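Local coordinates for protein COBE (Pseudomonas aeruginosa, PDB 2W6K) that probably acts in cobalamin (vitamin B12) biosynthesis and is related to the C-terminal part of CbiG, at residues A[12-17]-A[133-138]; A[28-33]-A[129-134]. All blocks are in the same frame, centred on the assembly; numbering follows the deposited sequence. Where two conformers were deposited one is given.

In the fold
The two contacts share strand 131-138 and lie with their centres about 11 Å apart. Contact 1 joins that strand to strand 12-18 in the middle of a mixed sheet, about 3 Å from the centre of the chain. Contact 2 lays helix 24-37 on one face of the same sheet. Ile133 belongs to both: its side chain packs beside Ile16 in contact 1 and against Leu30 and Leu31 in contact 2. Ala14 CB of contact 1 also touches Leu31 CD1 of contact 2, at 3.5 Å. The strand pairing runs on between them, with Gly17 O 2.8 Å from Ser132 N. A bound sulfate, probably from the crystallisation liquor, lies about 4 Å from the Ser132 side chain.

Contact 1. Residues A[12-17]-A[133-138]; sequences LIAGIG and IALARL
Ile16 and Ile133 have nearly the same first torsion (chi1 -60° and -61°). In each, CG1 is anti to the carbonyl carbon and CG2 anti to the backbone N. The two side chains therefore lie side by side and point the same way, with Ile16 CG1 4.0 Å from Ile133 CG1. Leu135 also has CG anti to its carbonyl carbon, and this sets CD2 against the Ala14 methyl: Leu135 CD2 is 3.8 Å from Ala14 CB. Leu12 differs, with CG anti to the backbone N (chi1 177°). Leu12 CD1 comes within 3.7 Å of Ala136 O and makes a looser apolar contact with Leu135 CB at 4.3 Å. All lie on one face, where Leu12, Ala14, Ile133 and Leu135 touch helix 24-37. The other face carries Ile13, Ala134 and Ala136, against helix 102-115.

Ile13 and Ala136 form an antiparallel hydrogen-bonded pair, with Ile13 N 2.9 Å from Ala136 O and Ala136 N bonded back to Ile13 O. Gly15 and Ala134 repeat this, and Gly15 N is 2.8 Å from Ala134 O. The bonds are nearly straight, and every donor lies in the plane of its acceptor carbonyl. Between them Ala14 and Leu135 form a non-hydrogen-bonded pair, and Leu135 CA makes a CA-H...O contact of 3.3 Å with Ile13 O.

On its other edge strand 12-18 pairs with strand 47-51, through Ala14 and Ile16 to Ala49. The pair thus lies inside an alpha/beta sandwich: four cross-strand bonds satisfy N and O of Ile13, Gly15, Ala134 and Ala136, and apolar side chains meet helices on both faces.

Contact 2. Residues A[28-33]-A[129-134]; sequences RALLER and DRASIA
Contact 2 is tight around the tip of Ile133 and loose toward the turn that precedes its strand. The Ile133 CD1 methyl reaches the helix backbone and ends 3.4 Å from Leu31 N. It also sits 3.7 Å from Leu31 CB. Leu30 and Leu31 both hold CG anti to the backbone N (chi1 -176° and 179°), but they leave the helix in different directions. Leu31 crosses Ile133 at about a right angle, and its CD1 meets the other branch, with Leu31 CD1 3.9 Å from Ile133 CG2. Leu30 points toward the strand and slides past Ile133 in the opposite direction. Its CD2 makes the side chain's closest approaches: Leu30 CD2 is 3.9 Å from Ile133 CG1, while CB and CG lie near Ile133 CD1. The same methyl rests on Ala131, with Leu30 CD2 3.5 Å from Ala131 O. Between them the two leucines flank the isoleucine.

No hydrogen bond links the segments, so shape and apolar packing make the contact. Its loose side is the turn of Asp129 and Arg130, which is exposed and does not touch 28-33. Arg28 and Glu32 point away from the strand. Ser132 also points away, and its OG is hydrogen-bonded to Ser127 OG.

The short helix and strand axes run 8.6 Å apart at 36°. Helix 24-37 connects the parallel neighbouring strands 12-18 and 47-51 in a beta-alpha-beta crossover. Leu31 also touches Ala14 of strand 12-18 and Leu67 of helix 58-67, while Leu30 meets Arg126 of strand 119-127. The helix thus lies over strand 131-138 and its two neighbours in the sheet, with helix 58-67 beside it.

Contact 1. Residues A[12-17]-A[133-138]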
ATOM      1  N   LEU A  12      -4.628   8.059   2.283  1.00 14.86           N
ATOM      2  CA  LEU A  12      -3.721   7.172   2.976  1.00 11.31           C
ATOM      3  C   LEU A  12      -3.934   5.794   2.373  1.00 11.25           C
ATOM      4  O   LEU A  12      -5.064   5.262   2.387  1.00 10.19           O
ATOM      5  CB  LEU A  12      -4.084   7.150   4.446  1.00 11.46           C
ATOM      6  CG  LEU A  12      -3.245   6.176   5.284  1.00  9.54           C
ATOM      7  CD1 LEU A  12      -1.767   6.597   5.343  1.00 12.07           C
ATOM      8  CD2 LEU A  12      -3.876   6.094   6.679  1.00 11.77           C
ATOM      9  N   ILE A  13      -2.851   5.223   1.852  1.00  9.93           N
ATOM     10  CA  ILE A  13      -2.911   3.950   1.149  1.00  9.31           C
ATOM     11  C   ILE A  13      -2.061   2.925   1.870  1.00  9.18           C
ATOM     12  O   ILE A  13      -0.947   3.243   2.261  1.00  9.17           O
ATOM     13  CB  ILE A  13      -2.355   4.073  -0.273  1.00  9.20           C
ATOM     14  CG1 ILE A  13      -3.127   5.131  -1.103  1.00 10.34           C
ATOM     15  CG2 ILE A  13      -2.351   2.720  -1.000  1.00  9.11           C
ATOM     16  CD1 ILE A  13      -4.619   4.831  -1.232  1.00 11.67           C
ATOM     17  N   ALA A  14      -2.569   1.705   1.989  1.00  8.28           N
ATOM     18  CA  ALA A  14      -1.730   0.614   2.537  1.00  7.81           C
ATOM     19  C   ALA A  14      -1.377  -0.340   1.415  1.00  8.13           C
ATOM     20  O   ALA A  14      -2.284  -0.884   0.800  1.00  8.31           O
ATOM     21  CB  ALA A  14      -2.465  -0.133   3.620  1.00  8.48           C
ATOM     22  N   GLY A  15      -0.074  -0.565   1.179  1.00  6.70           N
ATOM     23  CA  GLY A  15       0.392  -1.530   0.197  1.00  7.34           C
ATOM     24  C   GLY A  15       0.711  -2.824   0.919  1.00  6.84           C
ATOM     25  O   GLY A  15       1.217  -2.800   2.055  1.00  8.31           O
ATOM     26  N   ILE A  16       0.364  -3.952   0.307  1.00  6.39           N
ATOM     27  CA  ILE A  16       0.497  -5.243   1.005  1.00  7.71           C
ATOM     28  C   ILE A  16       1.114  -6.270   0.071  1.00  9.13           C
ATOM     29  O   ILE A  16       0.690  -6.390  -1.072  1.00  8.63           O
ATOM     30  CB  ILE A  16      -0.893  -5.776   1.471  1.00  8.52           C
ATOM     31  CG1 ILE A  16      -1.549  -4.781   2.438  1.00  7.52           C
ATOM     32  CG2 ILE A  16      -0.731  -7.212   2.122  1.00  8.68           C
ATOM     33  CD1 ILE A  16      -2.956  -5.190   3.007  1.00 10.73           C
ATOM     34  N   GLY A  17       2.088  -7.029   0.588  1.00  9.99           N
ATOM     35  CA  GLY A  17       2.685  -8.168  -0.120  1.00 11.78           C
ATOM     36  C   GLY A  17       2.682  -9.304   0.875  1.00 12.88           C
ATOM     37  O   GLY A  17       2.936  -9.078   2.071  1.00 12.61           O
ATOM     38  N   ILE A 133       3.596  -4.750   5.125  1.00  9.13           N
ATOM     39  CA  ILE A 133       2.654  -3.663   4.861  1.00  9.08           C
ATOM     40  C   ILE A 133       3.377  -2.312   4.874  1.00  8.69           C
ATOM     41  O   ILE A 133       4.241  -2.046   5.730  1.00  8.36           O
ATOM     42  CB  ILE A 133       1.452  -3.693   5.849  1.00  9.27           C
ATOM     43  CG1 ILE A 133       0.696  -5.032   5.691  1.00 11.69           C
ATOM     44  CG2 ILE A 133       0.532  -2.487   5.615  1.00 10.02           C
ATOM     45  CD1 ILE A 133      -0.632  -5.149   6.387  1.00 12.39           C
ATOM     46  N   ALA A 134       3.074  -1.464   3.894  1.00  7.55           N
ATOM     47  CA  ALA A 134       3.632  -0.105   3.892  1.00  7.32           C
ATOM     48  C   ALA A 134       2.514   0.912   3.739  1.00  7.64           C
ATOM     49  O   ALA A 134       1.474   0.615   3.173  1.00  8.55           O
ATOM     50  CB  ALA A 134       4.649   0.075   2.779  1.00  8.87           C
ATOM     51  N   LEU A 135       2.777   2.119   4.183  1.00  8.69           N
ATOM     52  CA  LEU A 135       1.764   3.190   4.117  1.00  8.54           C
ATOM     53  C   LEU A 135       2.285   4.355   3.306  1.00 10.08           C
ATOM     54  O   LEU A 135       3.430   4.759   3.460  1.00  9.65           O
ATOM     55  CB  LEU A 135       1.375   3.663   5.531  1.00  8.96           C
ATOM     56  CG  LEU A 135       0.903   2.593   6.527  1.00  7.71           C
ATOM     57  CD1 LEU A 135       0.717   3.258   7.908  1.00 11.55           C
ATOM     58  CD2 LEU A 135      -0.393   1.977   6.025  1.00 10.61           C
ATOM     59  N   ALA A 136       1.439   4.897   2.438  1.00  9.76           N
ATOM     60  CA  ALA A 136       1.823   6.073   1.666  1.00 11.55           C
ATOM     61  C   ALA A 136       0.750   7.130   1.793  1.00 13.68           C
ATOM     62  O   ALA A 136      -0.443   6.830   1.888  1.00 12.67           O
ATOM     63  CB  ALA A 136       2.063   5.722   0.181  1.00 11.01           C
ATOM     64  N   ARG A 137       1.189   8.385   1.792  1.00 16.06           N
ATOM     65  CA  ARG A 137       0.292   9.525   1.915  1.00 20.09           C
ATOM     66  C   ARG A 137       0.584  10.579   0.851  1.00 21.91           C
ATOM     67  O   ARG A 137       1.739  10.823   0.499  1.00 20.74           O
ATOM     68  CB  ARG A 137       0.399  10.142   3.311  1.00 20.48           C
ATOM     69  CG  ARG A 137       1.824  10.272   3.824  1.00 26.64           C
ATOM     70  CD  ARG A 137       2.049  11.619   4.491  1.00 31.48           C
ATOM     71  NE  ARG A 137       3.465  11.970   4.549  1.00 35.74           N
ATOM     72  CZ  ARG A 137       4.167  12.062   5.674  1.00 39.21           C
ATOM     73  NH1 ARG A 137       3.585  11.829   6.841  1.00 40.75           N
ATOM     74  NH2 ARG A 137       5.452  12.387   5.632  1.00 40.27           N
ATOM     75  N   LEU A 138      -0.477  11.197   0.347  1.00 24.54           N
ATOM     76  CA  LEU A 138      -0.380  12.235  -0.644  1.00 28.50           C
ATOM     77  C   LEU A 138       0.269  13.437   0.026  1.00 30.82           C
ATOM     78  O   LEU A 138      -0.254  13.986   1.007  1.00 31.94           O
ATOM     79  CB  LEU A 138      -1.771  12.561  -1.173  1.00 27.88           C
ATOM     80  CG  LEU A 138      -1.842  13.261  -2.523  1.00 28.84           C
ATOM     81  CD1 LEU A 138      -1.247  12.402  -3.662  1.00 27.91           C
ATOM     82  CD2 LEU A 138      -3.274  13.631  -2.801  1.00 28.50           C
TER

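Contact 2. Residues A[28-33]-A[129-134]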
ATOM      1  N   ARG A  28      -5.121  -8.179   8.620  1.00  9.55           N
ATOM      2  CA  ARG A  28      -5.747  -7.079   9.371  1.00  9.72           C
ATOM      3  C   ARG A  28      -4.934  -6.737  10.619  1.00 10.53           C
ATOM      4  O   ARG A  28      -4.768  -5.562  10.936  1.00  9.69           O
ATOM      5  CB  ARG A  28      -7.196  -7.415   9.756  1.00 10.30           C
ATOM      6  CG  ARG A  28      -7.852  -6.271  10.533  1.00 11.98           C
ATOM      7  CD  ARG A  28      -9.276  -6.591  10.936  1.00 11.65           C
ATOM      8  NE  ARG A  28      -9.322  -7.717  11.864  1.00 14.60           N
ATOM      9  CZ  ARG A  28     -10.386  -8.504  12.031  1.00 17.83           C
ATOM     10  NH1 ARG A  28     -10.340  -9.518  12.887  1.00 21.42           N
ATOM     11  NH2 ARG A  28     -11.508  -8.279  11.362  1.00 14.56           N
ATOM     12  N   ALA A  29      -4.450  -7.761  11.319  1.00  9.95           N
ATOM     13  CA  ALA A  29      -3.657  -7.529  12.563  1.00 11.14           C
ATOM     14  C   ALA A  29      -2.347  -6.796  12.256  1.00 10.75           C
ATOM     15  O   ALA A  29      -1.949  -5.871  12.961  1.00 12.21           O
ATOM     16  CB  ALA A  29      -3.382  -8.814  13.299  1.00 11.33           C
ATOM     17  N   LEU A  30      -1.704  -7.177  11.167  1.00  9.94           N
ATOM     18  CA  LEU A  30      -0.478  -6.518  10.801  1.00  9.70           C
ATOM     19  C   LEU A  30      -0.741  -5.084  10.325  1.00  8.96           C
ATOM     20  O   LEU A  30       0.031  -4.170  10.637  1.00  8.41           O
ATOM     21  CB  LEU A  30       0.266  -7.310   9.754  1.00  9.13           C
ATOM     22  CG  LEU A  30       1.636  -6.748   9.351  1.00 12.01           C
ATOM     23  CD1 LEU A  30       2.632  -6.670  10.518  1.00 14.90           C
ATOM     24  CD2 LEU A  30       2.229  -7.609   8.258  1.00 12.87           C
ATOM     25  N   LEU A  31      -1.826  -4.906   9.577  1.00  8.85           N
ATOM     26  CA  LEU A  31      -2.227  -3.592   9.104  1.00  8.56           C
ATOM     27  C   LEU A  31      -2.493  -2.673  10.300  1.00  8.82           C
ATOM     28  O   LEU A  31      -2.021  -1.535  10.316  1.00  8.61           O
ATOM     29  CB  LEU A  31      -3.487  -3.692   8.225  1.00  8.81           C
ATOM     30  CG  LEU A  31      -4.080  -2.396   7.639  1.00  8.70           C
ATOM     31  CD1 LEU A  31      -3.060  -1.645   6.762  1.00  9.46           C
ATOM     32  CD2 LEU A  31      -5.302  -2.723   6.835  1.00  8.90           C
ATOM     33  N   GLU A  32      -3.243  -3.177  11.278  1.00 10.56           N
ATOM     34  CA  GLU A  32      -3.583  -2.388  12.480  1.00 11.93           C
ATOM     35  C   GLU A  32      -2.329  -1.962  13.225  1.00 12.26           C
ATOM     36  O   GLU A  32      -2.216  -0.800  13.679  1.00 12.62           O
ATOM     37  CB  GLU A  32      -4.463  -3.222  13.398  1.00 13.07           C
ATOM     38  CG  GLU A  32      -5.898  -3.168  13.059  1.00 18.82           C
ATOM     39  CD  GLU A  32      -6.742  -3.765  14.180  1.00 23.59           C
ATOM     40  OE1 GLU A  32      -7.623  -3.047  14.709  1.00 28.80           O
ATOM     41  OE2 GLU A  32      -6.493  -4.930  14.548  1.00 26.88           O
ATOM     42  N   ARG A  33      -1.381  -2.885  13.359  1.00 20.00           N
ATOM     43  CA  ARG A  33      -0.112  -2.589  14.011  1.00 20.00           C
ATOM     44  C   ARG A  33       0.655  -1.505  13.258  1.00 20.00           C
ATOM     45  O   ARG A  33       1.192  -0.578  13.863  1.00 13.63           O
ATOM     46  CB  ARG A  33       0.742  -3.854  14.120  1.00 20.00           C
ATOM     47  CG  ARG A  33       1.100  -4.240  15.546  1.00 20.00           C
ATOM     48  CD  ARG A  33      -0.062  -4.929  16.241  1.00 20.00           C
ATOM     49  NE  ARG A  33      -1.062  -3.975  16.713  1.00 20.00           N
ATOM     50  CZ  ARG A  33      -2.357  -4.249  16.836  1.00 20.00           C
ATOM     51  NH1 ARG A  33      -3.194  -3.318  17.274  1.00 20.00           N
ATOM     52  NH2 ARG A  33      -2.814  -5.453  16.521  1.00 20.00           N
ATOM     53  N   ASP A 129       6.826 -12.862   8.964  1.00 22.64           N
ATOM     54  CA  ASP A 129       7.316 -13.886   8.059  1.00 23.30           C
ATOM     55  C   ASP A 129       6.308 -14.258   6.931  1.00 22.20           C
ATOM     56  O   ASP A 129       6.670 -14.856   5.894  1.00 24.18           O
ATOM     57  CB  ASP A 129       7.834 -15.031   8.929  0.60 23.86           C
ATOM     58  CG  ASP A 129       8.679 -14.499  10.102  0.60 25.32           C
ATOM     59  OD1 ASP A 129       9.867 -14.170   9.890  0.60 24.75           O
ATOM     60  OD2 ASP A 129       8.147 -14.340  11.230  0.60 30.26           O
ATOM     61  N   ARG A 130       5.069 -13.775   7.071  1.00 20.38           N
ATOM     62  CA  ARG A 130       4.084 -14.056   6.053  0.50 19.76           C
ATOM     63  C   ARG A 130       3.655 -12.831   5.240  1.00 18.05           C
ATOM     64  O   ARG A 130       3.224 -12.981   4.107  1.00 18.87           O
ATOM     65  CB  ARG A 130       2.903 -14.863   6.611  0.50 20.06           C
ATOM     66  CG  ARG A 130       3.312 -16.261   7.157  0.50 23.06           C
ATOM     67  CD  ARG A 130       3.459 -17.307   6.046  0.50 25.44           C
ATOM     68  NE  ARG A 130       4.211 -18.498   6.458  0.50 28.02           N
ATOM     69  CZ  ARG A 130       5.287 -18.969   5.831  0.50 28.50           C
ATOM     70  NH1 ARG A 130       5.758 -18.374   4.743  0.50 29.42           N
ATOM     71  NH2 ARG A 130       5.893 -20.059   6.283  0.50 30.70           N
ATOM     72  N   ALA A 131       3.843 -11.623   5.771  1.00 16.31           N
ATOM     73  CA  ALA A 131       3.369 -10.424   5.043  1.00 13.21           C
ATOM     74  C   ALA A 131       4.177  -9.163   5.335  1.00 11.77           C
ATOM     75  O   ALA A 131       4.847  -9.056   6.357  1.00 10.96           O
ATOM     76  CB  ALA A 131       1.909 -10.187   5.386  1.00 13.37           C
ATOM     77  N   SER A 132       4.068  -8.165   4.445  1.00 10.68           N
ATOM     78  CA  SER A 132       4.676  -6.870   4.684  1.00 10.47           C
ATOM     79  C   SER A 132       3.620  -5.822   4.348  1.00  8.60           C
ATOM     80  O   SER A 132       2.865  -6.008   3.401  1.00  9.27           O
ATOM     81  CB  SER A 132       5.876  -6.616   3.771  1.00 12.05           C
ATOM     82  OG  SER A 132       7.061  -7.204   4.320  1.00 16.43           O
ATOM     83  N   ILE A 133       3.596  -4.750   5.125  1.00  9.13           N
ATOM     84  CA  ILE A 133       2.654  -3.663   4.861  1.00  9.08           C
ATOM     85  C   ILE A 133       3.377  -2.312   4.874  1.00  8.69           C
ATOM     86  O   ILE A 133       4.241  -2.046   5.730  1.00  8.36           O
ATOM     87  CB  ILE A 133       1.452  -3.693   5.849  1.00  9.27           C
ATOM     88  CG1 ILE A 133       0.696  -5.032   5.691  1.00 11.69           C
ATOM     89  CG2 ILE A 133       0.532  -2.487   5.615  1.00 10.02           C
ATOM     90  CD1 ILE A 133      -0.632  -5.149   6.387  1.00 12.39           C
ATOM     91  N   ALA A 134       3.074  -1.464   3.894  1.00  7.55           N
ATOM     92  CA  ALA A 134       3.632  -0.105   3.892  1.00  7.32           C
ATOM     93  C   ALA A 134       2.514   0.912   3.739  1.00  7.64           C
ATOM     94  O   ALA A 134       1.474   0.615   3.173  1.00  8.55           O
ATOM     95  CB  ALA A 134       4.649   0.075   2.779  1.00  8.87           C
TER